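Local coordinates for protein translation initiation factor eIF2B, subunit delta (Archaeoglobus fulgidus, PDB 1T5O) that probably catalyses the interconversion of 5-methylthioribose 1-phosphate and 5-methylthioribulose 1-phosphate, an isomerase step of methionine biosynthesis, at residues A[135-140]-A[321-326]; A[237-241]-A[310-314]; A[267-272]-A[335-341]. All coordinates share one frame; numbering follows the deposited sequence.

Contact 1: residues A[135-140]-A[321-326]; sequences KMGEYG and ITEYGV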
loop_
_atom_site.group_PDB
_atom_site.type_symbol
_atom_site.label_atom_id
_atom_site.label_comp_id
_atom_site.label_asym_id
_atom_site.label_seq_id
_atom_site.Cartn_x
_atom_site.Cartn_y
_atom_site.Cartn_z
ATOM N N LYS A 135 -23.621 -11.827 -18.581
ATOM C CA LYS A 135 -23.294 -11.878 -20.012
ATOM C C LYS A 135 -21.807 -11.479 -20.187
ATOM O O LYS A 135 -21.046 -12.141 -20.909
ATOM C CB LYS A 135 -24.213 -10.925 -20.793
ATOM C CG LYS A 135 -23.976 -10.977 -22.280
ATOM C CD LYS A 135 -25.107 -10.337 -23.071
ATOM C CE LYS A 135 -25.188 -10.936 -24.480
ATOM N NZ LYS A 135 -26.193 -10.191 -25.307
ATOM N N MET A 136 -21.417 -10.392 -19.515
ATOM C CA MET A 136 -20.025 -9.904 -19.542
ATOM C C MET A 136 -19.102 -11.016 -19.026
ATOM O O MET A 136 -18.015 -11.270 -19.570
ATOM C CB MET A 136 -19.880 -8.677 -18.632
ATOM C CG MET A 136 -18.468 -8.147 -18.517
ATOM S SD MET A 136 -18.396 -6.873 -17.208
ATOM C CE MET A 136 -19.438 -5.748 -17.845
ATOM N N GLY A 137 -19.550 -11.668 -17.961
ATOM C CA GLY A 137 -18.804 -12.758 -17.370
ATOM C C GLY A 137 -18.534 -13.914 -18.331
ATOM O O GLY A 137 -17.404 -14.437 -18.369
ATOM N N GLU A 138 -19.569 -14.329 -19.070
ATOM C CA GLU A 138 -19.462 -15.413 -20.039
ATOM C C GLU A 138 -18.451 -15.055 -21.125
ATOM O O GLU A 138 -17.663 -15.898 -21.539
ATOM C CB GLU A 138 -20.821 -15.693 -20.687
ATOM C CG GLU A 138 -21.829 -16.305 -19.740
ATOM C CD GLU A 138 -22.026 -17.800 -19.953
ATOM O OE1 GLU A 138 -21.058 -18.591 -19.792
ATOM O OE2 GLU A 138 -23.179 -18.184 -20.285
ATOM N N TYR A 139 -18.505 -13.818 -21.603
ATOM C CA TYR A 139 -17.552 -13.354 -22.612
ATOM C C TYR A 139 -16.151 -13.371 -22.021
ATOM O O TYR A 139 -15.229 -13.856 -22.648
ATOM C CB TYR A 139 -17.876 -11.943 -23.060
ATOM C CG TYR A 139 -18.991 -11.845 -24.038
ATOM C CD1 TYR A 139 -20.086 -11.003 -23.792
ATOM C CD2 TYR A 139 -18.931 -12.513 -25.263
ATOM C CE1 TYR A 139 -21.087 -10.826 -24.751
ATOM C CE2 TYR A 139 -19.933 -12.336 -26.226
ATOM C CZ TYR A 139 -21.004 -11.487 -25.959
ATOM O OH TYR A 139 -21.997 -11.289 -26.906
ATOM N N GLY A 140 -16.000 -12.861 -20.799
ATOM C CA GLY A 140 -14.686 -12.827 -20.177
ATOM C C GLY A 140 -14.135 -14.190 -19.814
ATOM O O GLY A 140 -12.920 -14.404 -19.909
ATOM N N ILE A 321 -13.425 -6.234 -21.490
ATOM C CA ILE A 321 -14.456 -7.251 -21.413
ATOM C C ILE A 321 -15.759 -6.533 -21.082
ATOM O O ILE A 321 -15.904 -6.011 -19.984
ATOM C CB ILE A 321 -14.167 -8.269 -20.286
ATOM C CG1 ILE A 321 -12.797 -8.923 -20.491
ATOM C CG2 ILE A 321 -15.257 -9.343 -20.286
ATOM C CD1 ILE A 321 -12.335 -9.749 -19.275
ATOM N N THR A 322 -16.706 -6.541 -22.014
ATOM C CA THR A 322 -17.993 -5.846 -21.827
ATOM C C THR A 322 -19.172 -6.813 -22.032
ATOM O O THR A 322 -18.956 -7.966 -22.393
ATOM C CB THR A 322 -18.120 -4.681 -22.860
ATOM O OG1 THR A 322 -18.473 -5.203 -24.153
ATOM C CG2 THR A 322 -16.778 -3.914 -22.964
ATOM N N GLU A 323 -20.406 -6.355 -21.814
ATOM C CA GLU A 323 -21.567 -7.234 -22.006
ATOM C C GLU A 323 -21.883 -7.366 -23.498
ATOM O O GLU A 323 -22.775 -8.125 -23.905
ATOM C CB GLU A 323 -22.802 -6.712 -21.250
ATOM C CG GLU A 323 -23.529 -5.515 -21.890
ATOM C CD GLU A 323 -22.931 -4.182 -21.473
ATOM O OE1 GLU A 323 -21.684 -4.061 -21.438
ATOM O OE2 GLU A 323 -23.718 -3.246 -21.201
ATOM N N TYR A 324 -21.144 -6.620 -24.310
ATOM C CA TYR A 324 -21.304 -6.649 -25.760
ATOM C C TYR A 324 -20.216 -7.520 -26.377
ATOM O O TYR A 324 -20.200 -7.750 -27.594
ATOM C CB TYR A 324 -21.201 -5.233 -26.340
ATOM C CG TYR A 324 -22.451 -4.413 -26.167
ATOM C CD1 TYR A 324 -23.324 -4.218 -27.237
ATOM C CD2 TYR A 324 -22.762 -3.825 -24.939
ATOM C CE1 TYR A 324 -24.486 -3.441 -27.094
ATOM C CE2 TYR A 324 -23.917 -3.061 -24.775
ATOM C CZ TYR A 324 -24.778 -2.868 -25.861
ATOM O OH TYR A 324 -25.924 -2.107 -25.722
ATOM N N GLY A 325 -19.306 -8.008 -25.533
ATOM C CA GLY A 325 -18.234 -8.853 -26.015
ATOM C C GLY A 325 -16.851 -8.358 -25.610
ATOM O O GLY A 325 -16.708 -7.315 -24.954
ATOM N N VAL A 326 -15.825 -9.113 -26.001
ATOM C CA VAL A 326 -14.440 -8.731 -25.695
ATOM C C VAL A 326 -13.954 -7.782 -26.803
ATOM O O VAL A 326 -14.112 -8.065 -27.980
ATOM C CB VAL A 326 -13.516 -9.989 -25.613
ATOM C CG1 VAL A 326 -12.059 -9.573 -25.355
ATOM C CG2 VAL A 326 -13.970 -10.875 -24.463
HETATM O O HOH W 1 -25.429 -7.252 -24.765
#

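Contact 2: residues A[237-241]-A[310-314]; sequences VRDAV and DPTPL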
loop_
_atom_site.group_PDB
_atom_site.type_symbol
_atom_site.label_atom_id
_atom_site.label_comp_id
_atom_site.label_asym_id
_atom_site.label_seq_id
_atom_site.Cartn_x
_atom_site.Cartn_y
_atom_site.Cartn_z
ATOM N N VAL A 237 -12.334 6.412 -21.156
ATOM C CA VAL A 237 -12.319 7.462 -22.174
ATOM C C VAL A 237 -11.471 6.964 -23.344
ATOM O O VAL A 237 -10.906 5.869 -23.273
ATOM C CB VAL A 237 -11.798 8.807 -21.592
ATOM C CG1 VAL A 237 -12.756 9.276 -20.483
ATOM C CG2 VAL A 237 -10.354 8.658 -21.059
ATOM N N ARG A 238 -11.363 7.754 -24.410
ATOM C CA ARG A 238 -10.667 7.287 -25.598
ATOM C C ARG A 238 -9.221 6.896 -25.487
ATOM O O ARG A 238 -8.748 6.114 -26.311
ATOM C CB ARG A 238 -10.835 8.279 -26.754
ATOM C CG ARG A 238 -12.284 8.406 -27.186
ATOM C CD ARG A 238 -12.419 8.814 -28.640
ATOM N NE ARG A 238 -11.620 9.976 -28.979
ATOM C CZ ARG A 238 -11.932 11.229 -28.676
ATOM N NH1 ARG A 238 -13.048 11.507 -28.009
ATOM N NH2 ARG A 238 -11.128 12.210 -29.054
ATOM N N ASP A 239 -8.509 7.431 -24.505
ATOM C CA ASP A 239 -7.104 7.073 -24.341
ATOM C C ASP A 239 -6.796 6.487 -22.980
ATOM O O ASP A 239 -5.624 6.302 -22.640
ATOM C CB ASP A 239 -6.218 8.297 -24.570
ATOM C CG ASP A 239 -6.617 9.501 -23.696
ATOM O OD1 ASP A 239 -5.874 10.494 -23.707
ATOM O OD2 ASP A 239 -7.667 9.477 -23.011
ATOM N N ALA A 240 -7.810 6.184 -22.174
ATOM C CA ALA A 240 -7.473 5.653 -20.850
ATOM C C ALA A 240 -8.586 5.061 -20.030
ATOM O O ALA A 240 -9.746 5.363 -20.227
ATOM C CB ALA A 240 -6.783 6.749 -20.006
ATOM N N VAL A 241 -8.191 4.215 -19.084
ATOM C CA VAL A 241 -9.133 3.615 -18.159
ATOM C C VAL A 241 -8.917 4.253 -16.789
ATOM O O VAL A 241 -7.825 4.162 -16.235
ATOM C CB VAL A 241 -8.914 2.086 -18.031
ATOM C CG1 VAL A 241 -9.802 1.533 -16.943
ATOM C CG2 VAL A 241 -9.265 1.388 -19.382
ATOM N N ASP A 310 -6.518 6.761 -10.862
ATOM C CA ASP A 310 -5.427 7.055 -11.765
ATOM C C ASP A 310 -5.859 6.599 -13.159
ATOM O O ASP A 310 -6.805 5.830 -13.307
ATOM C CB ASP A 310 -4.057 6.434 -11.359
ATOM C CG ASP A 310 -4.069 4.908 -11.148
ATOM O OD1 ASP A 310 -4.872 4.152 -11.741
ATOM O OD2 ASP A 310 -3.183 4.462 -10.380
ATOM N N PRO A 311 -5.219 7.127 -14.201
ATOM C CA PRO A 311 -5.554 6.741 -15.569
ATOM C C PRO A 311 -4.562 5.681 -16.065
ATOM O O PRO A 311 -3.356 5.843 -15.933
ATOM C CB PRO A 311 -5.431 8.045 -16.349
ATOM C CG PRO A 311 -4.397 8.885 -15.540
ATOM C CD PRO A 311 -4.332 8.309 -14.146
ATOM N N THR A 312 -5.080 4.581 -16.586
ATOM C CA THR A 312 -4.236 3.529 -17.138
ATOM C C THR A 312 -4.346 3.714 -18.664
ATOM O O THR A 312 -5.453 3.643 -19.215
ATOM C CB THR A 312 -4.765 2.100 -16.760
ATOM O OG1 THR A 312 -4.588 1.861 -15.356
ATOM C CG2 THR A 312 -4.034 1.033 -17.547
ATOM N N PRO A 313 -3.216 3.964 -19.358
ATOM C CA PRO A 313 -3.292 4.137 -20.817
ATOM C C PRO A 313 -3.802 2.848 -21.465
ATOM O O PRO A 313 -3.470 1.738 -21.013
ATOM C CB PRO A 313 -1.849 4.470 -21.209
ATOM C CG PRO A 313 -1.016 3.756 -20.144
ATOM C CD PRO A 313 -1.814 3.981 -18.881
ATOM N N LEU A 314 -4.596 2.981 -22.530
ATOM C CA LEU A 314 -5.142 1.796 -23.184
ATOM C C LEU A 314 -4.051 0.918 -23.786
ATOM O O LEU A 314 -4.290 -0.249 -24.092
ATOM C CB LEU A 314 -6.172 2.198 -24.246
ATOM C CG LEU A 314 -7.457 2.689 -23.573
ATOM C CD1 LEU A 314 -8.423 3.199 -24.645
ATOM C CD2 LEU A 314 -8.089 1.555 -22.749
#

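Contact 3: residues A[267-272]-A[335-341]; sequences KATFDW and VPKVLKF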
loop_
_atom_site.group_PDB
_atom_site.type_symbol
_atom_site.label_atom_id
_atom_site.label_comp_id
_atom_site.label_asym_id
_atom_site.label_seq_id
_atom_site.Cartn_x
_atom_site.Cartn_y
_atom_site.Cartn_z
ATOM N N LYS A 267 -20.945 -1.247 -21.147
ATOM C CA LYS A 267 -21.004 -0.137 -22.092
ATOM C C LYS A 267 -21.210 1.206 -21.397
ATOM O O LYS A 267 -20.580 2.209 -21.755
ATOM C CB LYS A 267 -22.144 -0.375 -23.110
ATOM C CG LYS A 267 -22.355 0.770 -24.121
ATOM C CD LYS A 267 -23.373 0.356 -25.210
ATOM C CE LYS A 267 -23.655 1.501 -26.161
ATOM N NZ LYS A 267 -24.558 1.045 -27.262
ATOM N N ALA A 268 -22.070 1.221 -20.389
ATOM C CA ALA A 268 -22.392 2.454 -19.672
ATOM C C ALA A 268 -21.200 3.113 -18.953
ATOM O O ALA A 268 -21.266 4.284 -18.588
ATOM C CB ALA A 268 -23.530 2.205 -18.677
ATOM N N THR A 269 -20.113 2.378 -18.766
ATOM C CA THR A 269 -18.942 2.950 -18.098
ATOM C C THR A 269 -18.046 3.714 -19.093
ATOM O O THR A 269 -17.159 4.488 -18.701
ATOM C CB THR A 269 -18.183 1.824 -17.379
ATOM O OG1 THR A 269 -19.033 1.312 -16.346
ATOM C CG2 THR A 269 -16.898 2.311 -16.743
ATOM N N PHE A 270 -18.290 3.515 -20.386
ATOM C CA PHE A 270 -17.519 4.216 -21.393
ATOM C C PHE A 270 -18.043 5.662 -21.499
ATOM O O PHE A 270 -19.229 5.895 -21.334
ATOM C CB PHE A 270 -17.633 3.525 -22.749
ATOM C CG PHE A 270 -16.906 2.200 -22.814
ATOM C CD1 PHE A 270 -17.354 1.097 -22.061
ATOM C CD2 PHE A 270 -15.777 2.061 -23.609
ATOM C CE1 PHE A 270 -16.667 -0.141 -22.110
ATOM C CE2 PHE A 270 -15.093 0.837 -23.666
ATOM C CZ PHE A 270 -15.533 -0.259 -22.925
ATOM N N ASP A 271 -17.141 6.606 -21.746
ATOM C CA ASP A 271 -17.461 8.047 -21.880
ATOM C C ASP A 271 -16.587 8.390 -23.093
ATOM O O ASP A 271 -15.628 9.156 -22.981
ATOM C CB ASP A 271 -16.979 8.795 -20.622
ATOM C CG ASP A 271 -17.527 10.225 -20.517
ATOM O OD1 ASP A 271 -18.234 10.711 -21.438
ATOM O OD2 ASP A 271 -17.246 10.868 -19.493
ATOM N N TRP A 272 -16.962 7.839 -24.252
ATOM C CA TRP A 272 -16.157 7.940 -25.470
ATOM C C TRP A 272 -16.005 9.282 -26.163
ATOM O O TRP A 272 -15.200 9.391 -27.096
ATOM C CB TRP A 272 -16.624 6.880 -26.488
ATOM C CG TRP A 272 -15.500 6.292 -27.321
ATOM C CD1 TRP A 272 -15.343 6.387 -28.669
ATOM C CD2 TRP A 272 -14.386 5.524 -26.838
ATOM N NE1 TRP A 272 -14.195 5.730 -29.061
ATOM C CE2 TRP A 272 -13.592 5.191 -27.955
ATOM C CE3 TRP A 272 -13.984 5.087 -25.567
ATOM C CZ2 TRP A 272 -12.409 4.440 -27.845
ATOM C CZ3 TRP A 272 -12.803 4.335 -25.454
ATOM C CH2 TRP A 272 -12.034 4.026 -26.601
ATOM N N VAL A 335 -13.914 -0.186 -30.277
ATOM C CA VAL A 335 -14.842 0.197 -29.224
ATOM C C VAL A 335 -16.171 0.646 -29.862
ATOM O O VAL A 335 -17.238 0.153 -29.481
ATOM C CB VAL A 335 -14.224 1.296 -28.330
ATOM C CG1 VAL A 335 -15.305 2.029 -27.523
ATOM C CG2 VAL A 335 -13.210 0.634 -27.356
ATOM N N PRO A 336 -16.125 1.563 -30.853
ATOM C CA PRO A 336 -17.385 1.998 -31.488
ATOM C C PRO A 336 -18.085 0.824 -32.173
ATOM O O PRO A 336 -19.308 0.679 -32.110
ATOM C CB PRO A 336 -16.928 3.051 -32.503
ATOM C CG PRO A 336 -15.689 3.605 -31.903
ATOM C CD PRO A 336 -14.988 2.366 -31.347
ATOM N N LYS A 337 -17.300 -0.027 -32.822
ATOM C CA LYS A 337 -17.855 -1.182 -33.514
ATOM C C LYS A 337 -18.579 -2.153 -32.571
ATOM O O LYS A 337 -19.751 -2.484 -32.778
ATOM C CB LYS A 337 -16.742 -1.929 -34.264
ATOM C CG LYS A 337 -17.247 -3.087 -35.098
ATOM C CD LYS A 337 -16.129 -4.039 -35.548
ATOM C CE LYS A 337 -16.725 -5.397 -35.932
ATOM N NZ LYS A 337 -15.730 -6.449 -36.316
ATOM N N VAL A 338 -17.889 -2.609 -31.525
ATOM C CA VAL A 338 -18.487 -3.561 -30.593
ATOM C C VAL A 338 -19.638 -3.010 -29.730
ATOM O O VAL A 338 -20.632 -3.719 -29.471
ATOM C CB VAL A 338 -17.421 -4.151 -29.638
ATOM C CG1 VAL A 338 -18.086 -5.135 -28.679
ATOM C CG2 VAL A 338 -16.315 -4.866 -30.453
ATOM N N LEU A 339 -19.491 -1.772 -29.263
ATOM C CA LEU A 339 -20.512 -1.171 -28.416
ATOM C C LEU A 339 -21.644 -0.562 -29.244
ATOM O O LEU A 339 -22.584 0.014 -28.702
ATOM C CB LEU A 339 -19.891 -0.107 -27.507
ATOM C CG LEU A 339 -18.846 -0.627 -26.510
ATOM C CD1 LEU A 339 -18.418 0.528 -25.584
ATOM C CD2 LEU A 339 -19.428 -1.803 -25.696
ATOM N N LYS A 340 -21.524 -0.708 -30.557
ATOM C CA LYS A 340 -22.496 -0.209 -31.521
ATOM C C LYS A 340 -22.792 1.280 -31.389
ATOM O O LYS A 340 -23.957 1.671 -31.302
ATOM C CB LYS A 340 -23.804 -0.988 -31.406
ATOM C CG LYS A 340 -23.654 -2.492 -31.518
ATOM C CD LYS A 340 -24.971 -3.157 -31.131
ATOM C CE LYS A 340 -24.838 -4.660 -30.908
ATOM N NZ LYS A 340 -24.912 -5.435 -32.178
ATOM N N PHE A 341 -21.750 2.106 -31.367
ATOM C CA PHE A 341 -21.932 3.549 -31.278
ATOM C C PHE A 341 -22.499 4.002 -32.628
ATOM O O PHE A 341 -22.445 3.182 -33.578
ATOM C CB PHE A 341 -20.597 4.259 -31.023
ATOM C CG PHE A 341 -20.104 4.162 -29.603
ATOM C CD1 PHE A 341 -18.766 4.411 -29.309
ATOM C CD2 PHE A 341 -20.970 3.852 -28.561
ATOM C CE1 PHE A 341 -18.291 4.352 -27.997
ATOM C CE2 PHE A 341 -20.509 3.793 -27.242
ATOM C CZ PHE A 341 -19.160 4.044 -26.957
#

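Contact 1: residues A[135-140]-A[321-326]
M136 and E323 bring the two backbones close, CA to CA at 3.9 Å, where the last turns of helix 111-141 lie against the beta hairpin of strands 319-322 and 325-327. The hairpin reverses through a type I turn from T322 to G325. The T322 side chain fastens the turn: OG1 accepts from Y324 N, an ST turn, and gives its own hydrogen to G325 O on a lone pair. G325 O also takes the backbone N-H of T322, so two donors grip it.

The Y139 ring lies flat over G325. G325 CA stands 3.5 Å from the ring centroid, 6° off the normal, a clear CH-pi contact. The same ring meets E323 O with its edge, CE1 to O at 3.3 Å. A chi1 of -79° turns the Y139 ring away from its own carbonyl and over the turn. V326 CG2 packs near the Y139 carbonyl O. I321 CG2 sits between M136 O, at 3.4 Å, and G140 CA, at 3.5 Å. There the glycine lets the strand side chain come close to the helix backbone.

M136 runs along the backbone of I321 and T322, with CG 3.9 Å from I321 CG2. K135 extends alongside the turn, and a water joins its NZ to E323 O. The carboxylate of E323 is bonded to the 267-272 loop at K267. M136 also touches A264 and P266. This is helix-on-sheet packing at the hairpin edge of the mixed, largely parallel Rossmann-like sheet of the eIF-2B alpha/beta/delta family.

Contact 2: residues A[237-241]-A[310-314]
L314 has CG anti to its carbonyl carbon (chi1 -73°). V241, with CG1 anti to the backbone N (chi1 173°), has its CG2 branch anti to the carbonyl carbon. These turns bring L314 CD2 to 3.6 Å from V241 CG2. The two side chains meet roughly perpendicular to each other. The other L314 branch, CD1, reaches back over the turn to R238 O, at 3.4 Å. L314 CG lies 3.8 Å from A240 N. One leucine thus covers both the turn and the first strand residues after it.

Strands 240-244 and 309-313 run antiparallel here, as neighbours in a three-stranded sheet completed by strand 235-237. Strand 240-244 also carries N243, predicted to bind substrate. V241 and T312 form a hydrogen-bonded pair. V241 N donates to T312 O, and T312 N donates to V241 O, each at 2.8 Å and nearly straight. A240 and P313 are the adjoining non-hydrogen-bonded pair. A240 CB meets P311 CB at 4.1 Å.

The type I turn from V237 to A240 joins the first two strands. Past P313, L314 N makes a weak bond to D239 O. D310 holds the start of helix 247-256 through the backbone N of G246 and Y248. P311 O accepts from Q222 of the second subunit.

Contact 3: residues A[267-272]-A[335-341]
F270 and W272 each offer a ring face to a methyl group, W272 to V335 in helix 331-338 and F270 to L339 just after it. The helix closes in a Schellman motif at K340, which has positive phi. The loop 267-272, after strand 261-264, lies along this helix end.

CH-pi contacts carry much of the packing. L339 CD1 stands over the centre of the F270 ring, 3.5 Å from its centroid and 10° off the normal. V335 CG1 sits likewise over the six-membered ring of W272, also at 3.5 Å and nearly on the normal. V335 CG1 is anti to the backbone N, and this branch also reaches F270 CD2.

Two oblique contacts flank W272. P336 CG lies 3.9 Å from W272 NE1. F341 CE1 comes to 3.4 Å from W272 CB, and the five-membered ring of W272 and the F341 ring meet obliquely, with planes at 44°. F341 also approaches K267, CE2 to CE at 4.0 Å. F270 and V335 also touch L320 of strand 319-322, and I236 touches F270 and W272.

One polar bond spans the contact. K267 is fully extended and runs antiparallel to the L339 side chain, CB beside L339 CD2. Its NZ donates to L339 O at 2.7 Å, nearly along the C=O axis, with a C=O...N angle of 172°.

Contact 3 joins the other two. On one side E323 OE1 of contact 1 bonds K267 N at 2.9 Å, the Y324 ring packs on K267, and Y324 CB lies near V338 O. On the other, R238 NH1 of contact 2 reaches W272 O at 3.2 Å, and L314 CD1 lies 4.2 Å from W272 CH2. Contacts 1 and 2 do not touch; their centres are 19 Å apart. The predicted active site is nearest to contact 2: the side chain of V241 is about 7 Å from that of D234, the probable proton donor, and about 5 Å from that of N243. F270 and M136 stand farther off, at about 11 Å from D234 and A47 respectively, side chain to side chain. N243 and A47 are predicted to bind substrate.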